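PDB 3HJ9: oxidoreductase from Ralstonia eutropha, which binds flavin mononucleotide and probably acts as an oxidoreductase of the nitroreductase family. Local coordinates for residues V140-G146 and M197-D202. Coordinates in Å, arbitrary orientation, origin at the centre of the assembly. Numbering follows the deposited sequence.
Sequences VFVANHG and MSLNED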
loop_
_atom_site.group_PDB
_atom_site.type_symbol
_atom_site.label_atom_id
_atom_site.label_comp_id
_atom_site.label_asym_id
_atom_site.label_seq_id
_atom_site.Cartn_x
_atom_site.Cartn_y
_atom_site.Cartn_z
ATOM N N VAL A 140 -11.372 -1.421 -8.897
ATOM C CA VAL A 140 -10.772 -0.137 -9.357
ATOM C C VAL A 140 -10.732 0.856 -8.186
ATOM O O VAL A 140 -11.785 1.137 -7.541
ATOM C CB VAL A 140 -11.512 0.510 -10.519
ATOM C CG1 VAL A 140 -10.669 1.660 -11.078
ATOM C CG2 VAL A 140 -11.793 -0.524 -11.585
ATOM N N PHE A 141 -9.544 1.397 -7.919
ATOM C CA PHE A 141 -9.322 2.351 -6.815
ATOM C C PHE A 141 -9.381 3.729 -7.465
ATOM O O PHE A 141 -8.488 4.094 -8.247
ATOM C CB PHE A 141 -7.989 2.075 -6.122
ATOM C CG PHE A 141 -7.903 0.688 -5.504
ATOM C CD1 PHE A 141 -7.477 -0.395 -6.249
ATOM C CD2 PHE A 141 -8.266 0.476 -4.166
ATOM C CE1 PHE A 141 -7.415 -1.679 -5.691
ATOM C CE2 PHE A 141 -8.187 -0.798 -3.583
ATOM C CZ PHE A 141 -7.751 -1.872 -4.340
ATOM N N VAL A 142 -10.457 4.448 -7.196
ATOM C CA VAL A 142 -10.717 5.739 -7.816
ATOM C C VAL A 142 -10.427 6.861 -6.843
ATOM O O VAL A 142 -10.976 6.851 -5.757
ATOM C CB VAL A 142 -12.157 5.828 -8.274
ATOM C CG1 VAL A 142 -12.487 7.248 -8.836
ATOM C CG2 VAL A 142 -12.453 4.721 -9.321
ATOM N N ALA A 143 -9.607 7.838 -7.252
ATOM C CA ALA A 143 -9.278 9.023 -6.413
ATOM C C ALA A 143 -10.347 10.064 -6.614
ATOM O O ALA A 143 -10.716 10.366 -7.756
ATOM C CB ALA A 143 -7.909 9.638 -6.746
ATOM N N ASN A 144 -10.818 10.626 -5.508
ATOM C CA ASN A 144 -11.802 11.667 -5.522
ATOM C C ASN A 144 -11.122 13.002 -5.261
ATOM O O ASN A 144 -10.893 13.389 -4.110
ATOM C CB ASN A 144 -12.917 11.382 -4.524
ATOM C CG ASN A 144 -14.150 12.199 -4.830
ATOM O OD1 ASN A 144 -14.082 13.423 -5.045
ATOM N ND2 ASN A 144 -15.282 11.506 -4.947
ATOM N N HIS A 145 -10.833 13.719 -6.347
ATOM C CA HIS A 145 -10.162 15.021 -6.270
ATOM C C HIS A 145 -10.944 16.104 -5.517
ATOM O O HIS A 145 -10.340 17.045 -4.981
ATOM C CB HIS A 145 -9.685 15.492 -7.669
ATOM C CG HIS A 145 -8.533 14.689 -8.210
ATOM N ND1 HIS A 145 -7.216 15.062 -8.035
ATOM C CD2 HIS A 145 -8.498 13.521 -8.902
ATOM C CE1 HIS A 145 -6.420 14.164 -8.590
ATOM N NE2 HIS A 145 -7.173 13.212 -9.119
ATOM N N GLY A 146 -12.270 15.965 -5.454
ATOM C CA GLY A 146 -13.120 16.874 -4.671
ATOM C C GLY A 146 -12.829 16.878 -3.172
ATOM O O GLY A 146 -13.019 17.886 -2.534
HETATM N N MSE A 197 -16.641 3.831 -16.952
HETATM C CA MSE A 197 -17.199 3.741 -15.618
HETATM C C MSE A 197 -18.260 4.814 -15.258
HETATM O O MSE A 197 -18.807 4.742 -14.150
HETATM C CB MSE A 197 -16.070 3.780 -14.577
HETATM C CG MSE A 197 -15.147 2.563 -14.627
HETATM SE SE MSE A 197 -13.660 2.861 -13.417
HETATM C CE MSE A 197 -14.539 2.613 -11.699
ATOM N N SER A 198 -18.513 5.784 -16.165
ATOM C CA SER A 198 -19.466 6.897 -15.962
ATOM C C SER A 198 -19.102 7.710 -14.688
ATOM O O SER A 198 -19.974 8.114 -13.929
ATOM C CB SER A 198 -20.912 6.376 -15.910
ATOM O OG SER A 198 -21.236 5.555 -17.062
ATOM N N LEU A 199 -17.803 7.900 -14.454
ATOM C CA LEU A 199 -17.315 8.637 -13.271
ATOM C C LEU A 199 -17.542 10.123 -13.473
ATOM O O LEU A 199 -17.645 10.589 -14.603
ATOM C CB LEU A 199 -15.816 8.406 -13.036
ATOM C CG LEU A 199 -15.299 7.032 -12.669
ATOM C CD1 LEU A 199 -13.777 7.026 -12.496
ATOM C CD2 LEU A 199 -16.006 6.472 -11.428
ATOM N N ASN A 200 -17.607 10.864 -12.369
ATOM C CA ASN A 200 -17.723 12.329 -12.401
ATOM C C ASN A 200 -16.394 12.921 -12.813
ATOM O O ASN A 200 -15.380 12.214 -12.760
ATOM C CB ASN A 200 -18.073 12.875 -11.017
ATOM C CG ASN A 200 -19.412 12.394 -10.534
ATOM O OD1 ASN A 200 -20.345 12.228 -11.317
ATOM N ND2 ASN A 200 -19.525 12.176 -9.234
ATOM N N GLU A 201 -16.397 14.207 -13.186
ATOM C CA GLU A 201 -15.159 14.907 -13.598
ATOM C C GLU A 201 -14.027 14.870 -12.582
ATOM O O GLU A 201 -12.875 14.695 -12.975
ATOM C CB GLU A 201 -15.404 16.367 -13.986
ATOM C CG GLU A 201 -16.088 16.513 -15.334
ATOM C CD GLU A 201 -16.213 17.976 -15.800
ATOM O OE1 GLU A 201 -15.343 18.823 -15.460
ATOM O OE2 GLU A 201 -17.180 18.268 -16.540
ATOM N N ASP A 202 -14.373 15.002 -11.295
ATOM C CA ASP A 202 -13.392 14.984 -10.199
ATOM C C ASP A 202 -12.931 13.571 -9.720
ATOM O O ASP A 202 -12.210 13.481 -8.736
ATOM C CB ASP A 202 -13.880 15.877 -9.021
ATOM C CG ASP A 202 -15.112 15.321 -8.294
ATOM O OD1 ASP A 202 -15.541 14.187 -8.572
ATOM O OD2 ASP A 202 -15.673 16.046 -7.441
#
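Of the 320 Å² buried between residues 140-146 and 197-202, Asp202 contributes the most, 92 Å², followed by Met197 with 54 Å² and Val142 with 48 Å². The polar link of Asp202 is made by its backbone: His145 N donates a hydrogen bond to Asp202 O, 2.8 Å long with an N-H...O angle of 147°, and the alpha carbons of the pair come within 5.1 Å. Its carboxylate lies over the 3-10 segment that begins at His145, with OD2 3.9 Å from Gly146 CA, where an ideal beta carbon on residue 146 would clash with that oxygen. The imidazole of His145 is held elsewhere, its NE2 hydrogen-bonded to Glu204. Strand 137-144 is an inner strand of the antiparallel sheet in this nitroreductase-family fold, pairing with strands 94-100 and 203-212. Residues 197-202 run along it on one sheet face, 27° apart in direction, with Val140 and Val142 pointing toward them, before the chain turns back into strand 203-212. The opposite face, where Phe141 points, is covered by helix 156-177. Towards the helix end, the backbones separate to 9.8 Å between the alpha carbons of Val140 and Met197, and apolar side chains fill the gap. Selenomethionine Met197 places CE 3.8 Å from Val142 CG2 and 3.9 Å from Val140 CB, while Val142 CG1 meets Leu199 CD1 at 3.9 Å. Between Met197 and Leu199, Ser198 takes positive phi (57°) in a Schellman motif that ends the helix.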